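Side-chain contacts in putative amidohydrolase (PDB 3FEQ), which probably acts as a zinc-dependent prolidase of the amidohydrolase superfamily, hydrolysing dipeptides that end in proline: residues G11-L16 with H25-D30; Q117-G122 with P127-S132; V275-L280 with A298-K303. All coordinates share one frame; numbering follows the deposited sequence.

Contact 1. Residues G11-L16 with H25-D30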
loop_
_atom_site.group_PDB
_atom_site.type_symbol
_atom_site.label_atom_id
_atom_site.label_comp_id
_atom_site.label_asym_id
_atom_site.label_seq_id
_atom_site.Cartn_x
_atom_site.Cartn_y
_atom_site.Cartn_z
ATOM N N GLY C 11 -0.339 -60.324 -27.972
ATOM C CA GLY C 11 0.302 -59.947 -26.720
ATOM C C GLY C 11 -0.176 -60.780 -25.549
ATOM O O GLY C 11 -1.223 -61.424 -25.627
ATOM N N ASN C 12 0.597 -60.780 -24.469
ATOM C CA ASN C 12 0.155 -61.384 -23.222
ATOM C C ASN C 12 -0.385 -60.311 -22.287
ATOM O O ASN C 12 0.363 -59.637 -21.586
ATOM C CB ASN C 12 1.294 -62.163 -22.569
ATOM C CG ASN C 12 2.125 -62.925 -23.578
ATOM O OD1 ASN C 12 3.345 -62.789 -23.618
ATOM N ND2 ASN C 12 1.468 -63.721 -24.410
ATOM N N VAL C 13 -1.695 -60.127 -22.325
ATOM C CA VAL C 13 -2.336 -58.999 -21.674
ATOM C C VAL C 13 -2.440 -59.211 -20.170
ATOM O O VAL C 13 -3.052 -60.168 -19.705
ATOM C CB VAL C 13 -3.727 -58.738 -22.275
ATOM C CG1 VAL C 13 -4.532 -57.791 -21.403
ATOM C CG2 VAL C 13 -3.595 -58.185 -23.680
ATOM N N LEU C 14 -1.824 -58.314 -19.415
ATOM C CA LEU C 14 -1.847 -58.409 -17.974
ATOM C C LEU C 14 -3.203 -57.976 -17.476
ATOM O O LEU C 14 -3.630 -56.851 -17.711
ATOM C CB LEU C 14 -0.772 -57.523 -17.363
ATOM C CG LEU C 14 -0.110 -58.029 -16.083
ATOM C CD1 LEU C 14 0.841 -56.964 -15.563
ATOM C CD2 LEU C 14 -1.115 -58.418 -15.007
ATOM N N ASP C 15 -3.884 -58.891 -16.804
ATOM C CA ASP C 15 -5.076 -58.540 -16.071
ATOM C C ASP C 15 -4.767 -58.564 -14.594
ATOM O O ASP C 15 -4.249 -59.551 -14.076
ATOM C CB ASP C 15 -6.208 -59.503 -16.388
ATOM C CG ASP C 15 -7.542 -58.998 -15.897
ATOM O OD1 ASP C 15 -7.823 -59.140 -14.686
ATOM O OD2 ASP C 15 -8.306 -58.449 -16.723
ATOM N N LEU C 16 -5.127 -57.481 -13.918
ATOM C CA LEU C 16 -4.561 -57.163 -12.620
ATOM C C LEU C 16 -5.427 -57.583 -11.440
ATOM O O LEU C 16 -4.908 -57.895 -10.371
ATOM C CB LEU C 16 -4.208 -55.680 -12.544
ATOM C CG LEU C 16 -2.896 -55.343 -13.248
ATOM C CD1 LEU C 16 -2.982 -54.005 -13.953
ATOM C CD2 LEU C 16 -1.747 -55.373 -12.266
ATOM N N HIS C 25 -3.608 -62.658 -26.567
ATOM C CA HIS C 25 -4.745 -61.772 -26.735
ATOM C C HIS C 25 -4.356 -60.527 -27.503
ATOM O O HIS C 25 -3.316 -59.924 -27.254
ATOM C CB HIS C 25 -5.337 -61.372 -25.393
ATOM C CG HIS C 25 -6.232 -62.407 -24.798
ATOM N ND1 HIS C 25 -5.791 -63.669 -24.466
ATOM C CD2 HIS C 25 -7.538 -62.358 -24.448
ATOM C CE1 HIS C 25 -6.789 -64.357 -23.943
ATOM N NE2 HIS C 25 -7.860 -63.585 -23.921
ATOM N N HIS C 26 -5.205 -60.156 -28.446
ATOM C CA HIS C 26 -5.032 -58.943 -29.221
ATOM C C HIS C 26 -5.759 -57.809 -28.502
ATOM O O HIS C 26 -6.754 -58.035 -27.814
ATOM C CB HIS C 26 -5.610 -59.123 -30.632
ATOM C CG HIS C 26 -5.020 -60.271 -31.396
ATOM N ND1 HIS C 26 -4.420 -60.113 -32.627
ATOM C CD2 HIS C 26 -4.965 -61.596 -31.123
ATOM C CE1 HIS C 26 -4.004 -61.287 -33.069
ATOM N NE2 HIS C 26 -4.317 -62.203 -32.172
ATOM N N VAL C 27 -5.251 -56.592 -28.643
ATOM C CA VAL C 27 -5.943 -55.427 -28.112
ATOM C C VAL C 27 -6.118 -54.344 -29.173
ATOM O O VAL C 27 -5.148 -53.887 -29.785
ATOM C CB VAL C 27 -5.266 -54.870 -26.843
ATOM C CG1 VAL C 27 -3.792 -55.124 -26.882
ATOM C CG2 VAL C 27 -5.549 -53.389 -26.674
ATOM N N VAL C 28 -7.371 -53.967 -29.403
ATOM C CA VAL C 28 -7.732 -53.126 -30.531
ATOM C C VAL C 28 -8.080 -51.708 -30.098
ATOM O O VAL C 28 -9.049 -51.478 -29.368
ATOM C CB VAL C 28 -8.920 -53.704 -31.300
ATOM C CG1 VAL C 28 -9.148 -52.921 -32.576
ATOM C CG2 VAL C 28 -8.682 -55.157 -31.614
ATOM N N ILE C 29 -7.293 -50.759 -30.586
ATOM C CA ILE C 29 -7.433 -49.357 -30.216
ATOM C C ILE C 29 -8.164 -48.635 -31.329
ATOM O O ILE C 29 -7.748 -48.707 -32.485
ATOM C CB ILE C 29 -6.049 -48.667 -30.086
ATOM C CG1 ILE C 29 -5.061 -49.497 -29.257
ATOM C CG2 ILE C 29 -6.196 -47.286 -29.537
ATOM C CD1 ILE C 29 -5.484 -49.744 -27.840
ATOM N N ASP C 30 -9.229 -47.916 -30.985
ATOM C CA ASP C 30 -9.838 -46.956 -31.914
ATOM C C ASP C 30 -9.875 -45.547 -31.335
ATOM O O ASP C 30 -10.482 -45.303 -30.290
ATOM C CB ASP C 30 -11.252 -47.389 -32.340
ATOM C CG ASP C 30 -11.813 -46.543 -33.487
ATOM O OD1 ASP C 30 -12.870 -45.904 -33.287
ATOM O OD2 ASP C 30 -11.205 -46.524 -34.587
#
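G11 and H25 face each other as an antiparallel hydrogen-bonded pair, their CA atoms 5.4 Å apart, at the place where strands 11-15 and 25-30 meet before diverging at 76°. Both bonds of the pair are weak because they are bent: G11 N donates to H25 O at 3.1 Å, and H25 N to G11 O at 2.8 Å with an N-H...O angle of 126°. Within the two segments this is the one bridge; from here the hairpin pairing runs back toward L22, which bonds to the backbone of V13, while residues beyond H25 splay from strand 11-15. V13 carries the side-chain part with a single methyl. Its CG2 lies anti to the carbonyl carbon and beside the backbone N, which brings it 4.0 Å from the CB of H25 and equally near to H25 O. The two side chains cross at about a right angle, so V13 meets the root of H25 while the imidazole leads away and bonds through ND1 to the carbonyl of E23. A looser apolar touch, 4.4 Å from V13 CG2 to V27 CG1, extends the contact to V27, two residues on from H25. These strands form the beta hairpin 11-15/20-30 of the small beta-rich region that accompanies the barrel, as in other amidohydrolases. Strand 11-15 also pairs in parallel with strand 56-66, N12 and L14 bonding through their backbones to V57; strand 56-66 leads to the zinc ligands H65 and H67. Around the aliphatic end of the contact, V37 and I369 pack on V13, and V27 touches L8 of strand 5-9.

Contact 2. Residues Q117-G122 with P127-S132; sequences QAVETG and PRIFPS
V119, R128 and E120 bury the most surface where the last turn of helix 113-120 lies against strand 128-129. V119 points at the strand and spreads both methyls over its backbone. CG2, set between the backbone N and the carbonyl carbon (chi1 of CG1 -43°), approaches P127 O to 3.3 Å and R128 CA to 4.0 Å. The other methyl, CG1, meets CD1 of I129 at 4.2 Å, the two side chains crossing at about a right angle. R128 offers the aliphatic start of its chain: its CG lies 4.5 Å from OE2 of E120, which reaches over with its own chain. The guanidinium goes further, and its NH1 forms a salt bridge with D376. The E120 carboxylate instead holds a water, which donates to OE2 at 3.1 Å and accepts from I129 N at 2.9 Å. R128 and F130 make backbone bonds to strand 102-107, whereas the amide of I129 between them is satisfied by this water. At the helix end, G122 adopts positive phi in a Schellman motif, and Q117 O accepts hydrogen bonds from both N and OG1 of T121. Strand 102-107, helix 113-120 and strand 128-129 make up one beta-alpha-beta unit of the TIM barrel. No direct hydrogen bond joins the two segments, and V119 packing and the water bridge carry the contact, with I129 on L115 adding to it from earlier in the helix. E120 OE2 stays 5.3 Å from R128 NH2, so any attraction between them is probably weaker than the salt bridge of R128 to D376.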
loop_
_atom_site.group_PDB
_atom_site.type_symbol
_atom_site.label_atom_id
_atom_site.label_comp_id
_atom_site.label_asym_id
_atom_site.label_seq_id
_atom_site.Cartn_x
_atom_site.Cartn_y
_atom_site.Cartn_z
ATOM N N GLN C 117 -1.310 -28.847 -20.178
ATOM C CA GLN C 117 -1.743 -28.498 -21.530
ATOM C C GLN C 117 -0.680 -28.770 -22.570
ATOM O O GLN C 117 -0.980 -29.236 -23.662
ATOM C CB GLN C 117 -2.106 -27.017 -21.588
ATOM C CG GLN C 117 -3.405 -26.703 -20.925
ATOM C CD GLN C 117 -4.506 -27.513 -21.512
ATOM O OE1 GLN C 117 -4.943 -27.248 -22.630
ATOM N NE2 GLN C 117 -4.915 -28.560 -20.804
ATOM N N ALA C 118 0.558 -28.439 -22.232
ATOM C CA ALA C 118 1.688 -28.639 -23.118
ATOM C C ALA C 118 1.845 -30.099 -23.550
ATOM O O ALA C 118 2.131 -30.369 -24.720
ATOM C CB ALA C 118 2.957 -28.135 -22.465
ATOM N N VAL C 119 1.642 -31.042 -22.632
ATOM C CA VAL C 119 1.689 -32.439 -23.027
ATOM C C VAL C 119 0.442 -32.869 -23.774
ATOM O O VAL C 119 0.557 -33.548 -24.780
ATOM C CB VAL C 119 2.068 -33.427 -21.885
ATOM C CG1 VAL C 119 3.195 -32.869 -21.065
ATOM C CG2 VAL C 119 0.868 -33.797 -21.004
ATOM N N GLU C 120 -0.727 -32.391 -23.346
ATOM C CA GLU C 120 -1.998 -32.783 -23.965
ATOM C C GLU C 120 -2.182 -32.303 -25.395
ATOM O O GLU C 120 -2.829 -32.962 -26.193
ATOM C CB GLU C 120 -3.187 -32.330 -23.126
ATOM C CG GLU C 120 -3.678 -33.402 -22.168
ATOM C CD GLU C 120 -4.743 -32.898 -21.215
ATOM O OE1 GLU C 120 -5.636 -32.147 -21.670
ATOM O OE2 GLU C 120 -4.687 -33.264 -20.017
ATOM N N THR C 121 -1.629 -31.146 -25.717
ATOM C CA THR C 121 -1.674 -30.667 -27.076
ATOM C C THR C 121 -0.444 -31.154 -27.834
ATOM O O THR C 121 -0.273 -30.873 -29.019
ATOM C CB THR C 121 -1.732 -29.152 -27.102
ATOM O OG1 THR C 121 -0.584 -28.624 -26.435
ATOM C CG2 THR C 121 -2.981 -28.672 -26.402
ATOM N N GLY C 122 0.419 -31.879 -27.139
ATOM C CA GLY C 122 1.558 -32.508 -27.774
ATOM C C GLY C 122 2.663 -31.532 -28.079
ATOM O O GLY C 122 3.460 -31.760 -28.984
ATOM N N PRO C 127 4.383 -37.630 -19.687
ATOM C CA PRO C 127 3.153 -38.251 -19.205
ATOM C C PRO C 127 2.070 -37.209 -19.087
ATOM O O PRO C 127 2.383 -36.021 -19.082
ATOM C CB PRO C 127 3.529 -38.738 -17.803
ATOM C CG PRO C 127 5.027 -38.718 -17.772
ATOM C CD PRO C 127 5.433 -37.623 -18.654
ATOM N N ARG C 128 0.818 -37.649 -19.010
ATOM C CA ARG C 128 -0.284 -36.781 -18.613
ATOM C C ARG C 128 0.008 -36.336 -17.204
ATOM O O ARG C 128 0.517 -37.116 -16.402
ATOM C CB ARG C 128 -1.632 -37.509 -18.683
ATOM C CG ARG C 128 -2.802 -36.772 -18.025
ATOM C CD ARG C 128 -4.139 -37.453 -18.290
ATOM N NE ARG C 128 -3.963 -38.818 -18.768
ATOM C CZ ARG C 128 -4.384 -39.258 -19.950
ATOM N NH1 ARG C 128 -4.159 -40.518 -20.301
ATOM N NH2 ARG C 128 -5.041 -38.448 -20.776
ATOM N N ILE C 129 -0.240 -35.057 -16.933
ATOM C CA ILE C 129 0.004 -34.488 -15.616
ATOM C C ILE C 129 -1.319 -34.208 -14.883
ATOM O O ILE C 129 -2.271 -33.664 -15.464
ATOM C CB ILE C 129 0.866 -33.215 -15.711
ATOM C CG1 ILE C 129 2.160 -33.501 -16.476
ATOM C CG2 ILE C 129 1.239 -32.713 -14.335
ATOM C CD1 ILE C 129 2.913 -32.252 -16.934
ATOM N N PHE C 130 -1.382 -34.632 -13.621
ATOM C CA PHE C 130 -2.415 -34.175 -12.708
ATOM C C PHE C 130 -1.832 -33.163 -11.735
ATOM O O PHE C 130 -1.364 -33.537 -10.656
ATOM C CB PHE C 130 -3.036 -35.350 -11.954
ATOM C CG PHE C 130 -3.797 -36.298 -12.834
ATOM C CD1 PHE C 130 -3.209 -37.467 -13.291
ATOM C CD2 PHE C 130 -5.094 -36.018 -13.212
ATOM C CE1 PHE C 130 -3.894 -38.326 -14.116
ATOM C CE2 PHE C 130 -5.793 -36.879 -14.034
ATOM C CZ PHE C 130 -5.193 -38.033 -14.488
ATOM N N PRO C 131 -1.897 -31.869 -12.095
ATOM C CA PRO C 131 -1.152 -30.854 -11.379
ATOM C C PRO C 131 -1.810 -30.487 -10.052
ATOM O O PRO C 131 -3.041 -30.487 -9.931
ATOM C CB PRO C 131 -1.179 -29.672 -12.337
ATOM C CG PRO C 131 -2.463 -29.808 -13.040
ATOM C CD PRO C 131 -2.737 -31.283 -13.151
ATOM N N SER C 132 -0.975 -30.220 -9.056
ATOM C CA SER C 132 -1.443 -29.717 -7.777
ATOM C C SER C 132 -1.394 -28.182 -7.758
ATOM O O SER C 132 -2.019 -27.538 -6.909
ATOM C CB SER C 132 -0.611 -30.317 -6.632
ATOM O OG SER C 132 -0.874 -31.711 -6.468
HETATM O O HOH W 1 -1.737 -33.877 -19.116
#

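Contact 3. Residues V275-L280 with A298-K303; sequences VTYDAL and ASVQQK
Helix 274-282 lies beside the zinc centre of the barrel, and Y277 and D278 on it face V300 and Q301 at the junction of helices 297-300 and 302-314. The backbones are nearest at Y277 and Q301, with CA atoms 5.8 Å apart. There the side chains touch at their roots, Y277 CB lying 3.8 Å from Q301 CB. The tyrosine side chain then passes V300 at an oblique angle, CG2 of V300 lying 4.0 Å from CD1 and 4.1 Å from CE1 of the ring. On one face of the ring sits CG2 of T276, 3.7 Å above the plane and over its centre, which probably helps to fix the ring's tilt. The Y277 hydroxyl is hydrogen-bonded to that of Y233. Q301 starts with CG wedged between the backbone N and the carbonyl carbon (chi1 43°) and extends from there, which carries the amide across to helix 274-282. NE2 comes only to 4.0 Å from D278 OD2, too far for a hydrogen bond, and the amide and carboxylate planes stand 76° apart. This polar end of the contact is therefore a loose approach, in contrast to the buried packing of Y277 and V300. Beyond the two segments, the Y277 side chain touches the zinc ligand H251 and also N253, whose ND2 bonds to V300 O, while T276 OG1 bonds to the carbonyl of the zinc ligand D323. The Y277 side chain is about 7 Å from a zinc ion, consistent with a second-shell position in the metal centre found at the mouth of amidohydrolase barrels.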
loop_
_atom_site.group_PDB
_atom_site.type_symbol
_atom_site.label_atom_id
_atom_site.label_comp_id
_atom_site.label_asym_id
_atom_site.label_seq_id
_atom_site.Cartn_x
_atom_site.Cartn_y
_atom_site.Cartn_z
ATOM N N VAL C 275 11.807 -45.010 -2.502
ATOM C CA VAL C 275 12.986 -44.868 -3.337
ATOM C C VAL C 275 13.777 -43.590 -3.062
ATOM O O VAL C 275 15.002 -43.622 -3.058
ATOM C CB VAL C 275 12.656 -45.020 -4.837
ATOM C CG1 VAL C 275 11.822 -43.856 -5.347
ATOM C CG2 VAL C 275 13.918 -45.187 -5.657
ATOM N N THR C 276 13.089 -42.494 -2.743
ATOM C CA THR C 276 13.758 -41.205 -2.602
ATOM C C THR C 276 14.734 -41.187 -1.436
ATOM O O THR C 276 15.759 -40.504 -1.485
ATOM C CB THR C 276 12.774 -39.994 -2.518
ATOM O OG1 THR C 276 13.526 -38.772 -2.559
ATOM C CG2 THR C 276 11.929 -40.013 -1.240
ATOM N N TYR C 277 14.425 -41.965 -0.405
ATOM C CA TYR C 277 15.253 -41.992 0.791
ATOM C C TYR C 277 16.520 -42.821 0.584
ATOM O O TYR C 277 17.564 -42.512 1.152
ATOM C CB TYR C 277 14.444 -42.494 1.984
ATOM C CG TYR C 277 13.138 -41.753 2.167
ATOM C CD1 TYR C 277 13.114 -40.445 2.655
ATOM C CD2 TYR C 277 11.929 -42.349 1.834
ATOM C CE1 TYR C 277 11.916 -39.755 2.810
ATOM C CE2 TYR C 277 10.729 -41.667 1.989
ATOM C CZ TYR C 277 10.730 -40.375 2.477
ATOM O OH TYR C 277 9.541 -39.709 2.629
ATOM N N ASP C 278 16.433 -43.845 -0.261
ATOM C CA ASP C 278 17.612 -44.596 -0.667
ATOM C C ASP C 278 18.549 -43.704 -1.471
ATOM O O ASP C 278 19.762 -43.692 -1.249
ATOM C CB ASP C 278 17.212 -45.825 -1.483
ATOM C CG ASP C 278 16.510 -46.880 -0.641
ATOM O OD1 ASP C 278 16.224 -47.980 -1.168
ATOM O OD2 ASP C 278 16.247 -46.615 0.554
ATOM N N ALA C 279 17.965 -42.929 -2.377
ATOM C CA ALA C 279 18.716 -42.027 -3.229
ATOM C C ALA C 279 19.351 -40.911 -2.413
ATOM O O ALA C 279 20.500 -40.553 -2.638
ATOM C CB ALA C 279 17.816 -41.454 -4.302
ATOM N N LEU C 280 18.603 -40.369 -1.459
ATOM C CA LEU C 280 19.129 -39.311 -0.606
ATOM C C LEU C 280 20.118 -39.866 0.424
ATOM O O LEU C 280 20.936 -39.119 0.973
ATOM C CB LEU C 280 17.999 -38.511 0.064
ATOM C CG LEU C 280 17.150 -37.584 -0.825
ATOM C CD1 LEU C 280 15.882 -37.118 -0.116
ATOM C CD2 LEU C 280 17.939 -36.389 -1.328
ATOM N N ALA C 298 18.160 -40.020 7.635
ATOM C CA ALA C 298 18.608 -41.271 8.257
ATOM C C ALA C 298 17.456 -42.051 8.900
ATOM O O ALA C 298 17.378 -43.279 8.786
ATOM C CB ALA C 298 19.714 -40.990 9.283
ATOM N N SER C 299 16.531 -41.319 9.516
ATOM C CA SER C 299 15.519 -41.913 10.382
ATOM C C SER C 299 14.318 -42.487 9.633
ATOM O O SER C 299 13.767 -43.510 10.032
ATOM C CB SER C 299 15.046 -40.893 11.425
ATOM O OG SER C 299 14.375 -39.802 10.820
ATOM N N VAL C 300 13.898 -41.815 8.567
ATOM C CA VAL C 300 12.623 -42.132 7.925
ATOM C C VAL C 300 12.662 -43.382 7.062
ATOM O O VAL C 300 11.639 -44.038 6.873
ATOM C CB VAL C 300 12.071 -40.958 7.089
ATOM C CG1 VAL C 300 11.019 -40.221 7.862
ATOM C CG2 VAL C 300 13.184 -40.015 6.669
ATOM N N GLN C 301 13.843 -43.715 6.550
ATOM C CA GLN C 301 13.999 -44.863 5.660
ATOM C C GLN C 301 13.982 -46.171 6.432
ATOM O O GLN C 301 13.672 -47.221 5.869
ATOM C CB GLN C 301 15.299 -44.749 4.873
ATOM C CG GLN C 301 16.471 -44.285 5.713
ATOM C CD GLN C 301 17.793 -44.785 5.191
ATOM O OE1 GLN C 301 18.797 -44.758 5.899
ATOM N NE2 GLN C 301 17.803 -45.252 3.945
ATOM N N GLN C 302 14.349 -46.093 7.714
ATOM C CA GLN C 302 14.335 -47.238 8.624
ATOM C C GLN C 302 12.957 -47.869 8.617
ATOM O O GLN C 302 12.751 -48.941 8.035
ATOM C CB GLN C 302 14.673 -46.801 10.059
ATOM C CG GLN C 302 15.848 -45.839 10.185
ATOM C CD GLN C 302 17.145 -46.443 9.706
ATOM O OE1 GLN C 302 17.702 -47.326 10.353
ATOM N NE2 GLN C 302 17.628 -45.977 8.561
ATOM N N LYS C 303 12.011 -47.155 9.220
ATOM C CA LYS C 303 10.634 -47.615 9.336
ATOM C C LYS C 303 9.915 -47.678 7.990
ATOM O O LYS C 303 8.776 -48.140 7.912
ATOM C CB LYS C 303 9.861 -46.718 10.304
ATOM C CG LYS C 303 9.581 -47.353 11.651
ATOM C CD LYS C 303 10.737 -47.186 12.624
ATOM C CE LYS C 303 10.480 -47.977 13.899
ATOM N NZ LYS C 303 11.461 -47.654 14.964
#

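The three contacts follow one another along the chain without overlapping. Contact 1 lies in the N-terminal hairpin, its centre about 25 Å from that of contact 2 and about 37 Å from that of contact 3. Contacts 1 and 2 reach the same mixed sheet, since strand 56-66 pairs with both strand 11-15 and strand 102-107, the neighbour of strand 128-129; the hairpin is thus linked through strand 56-66 to the strands of the barrel. Contacts 2 and 3 both belong to the amidohydrolase barrel portion of the chain, but on opposite sides of the chain's centre, with nearest atoms about 15 Å apart. Contact 2 packs helix 113-120 on the next barrel strand, whereas contact 3 borders the zinc site.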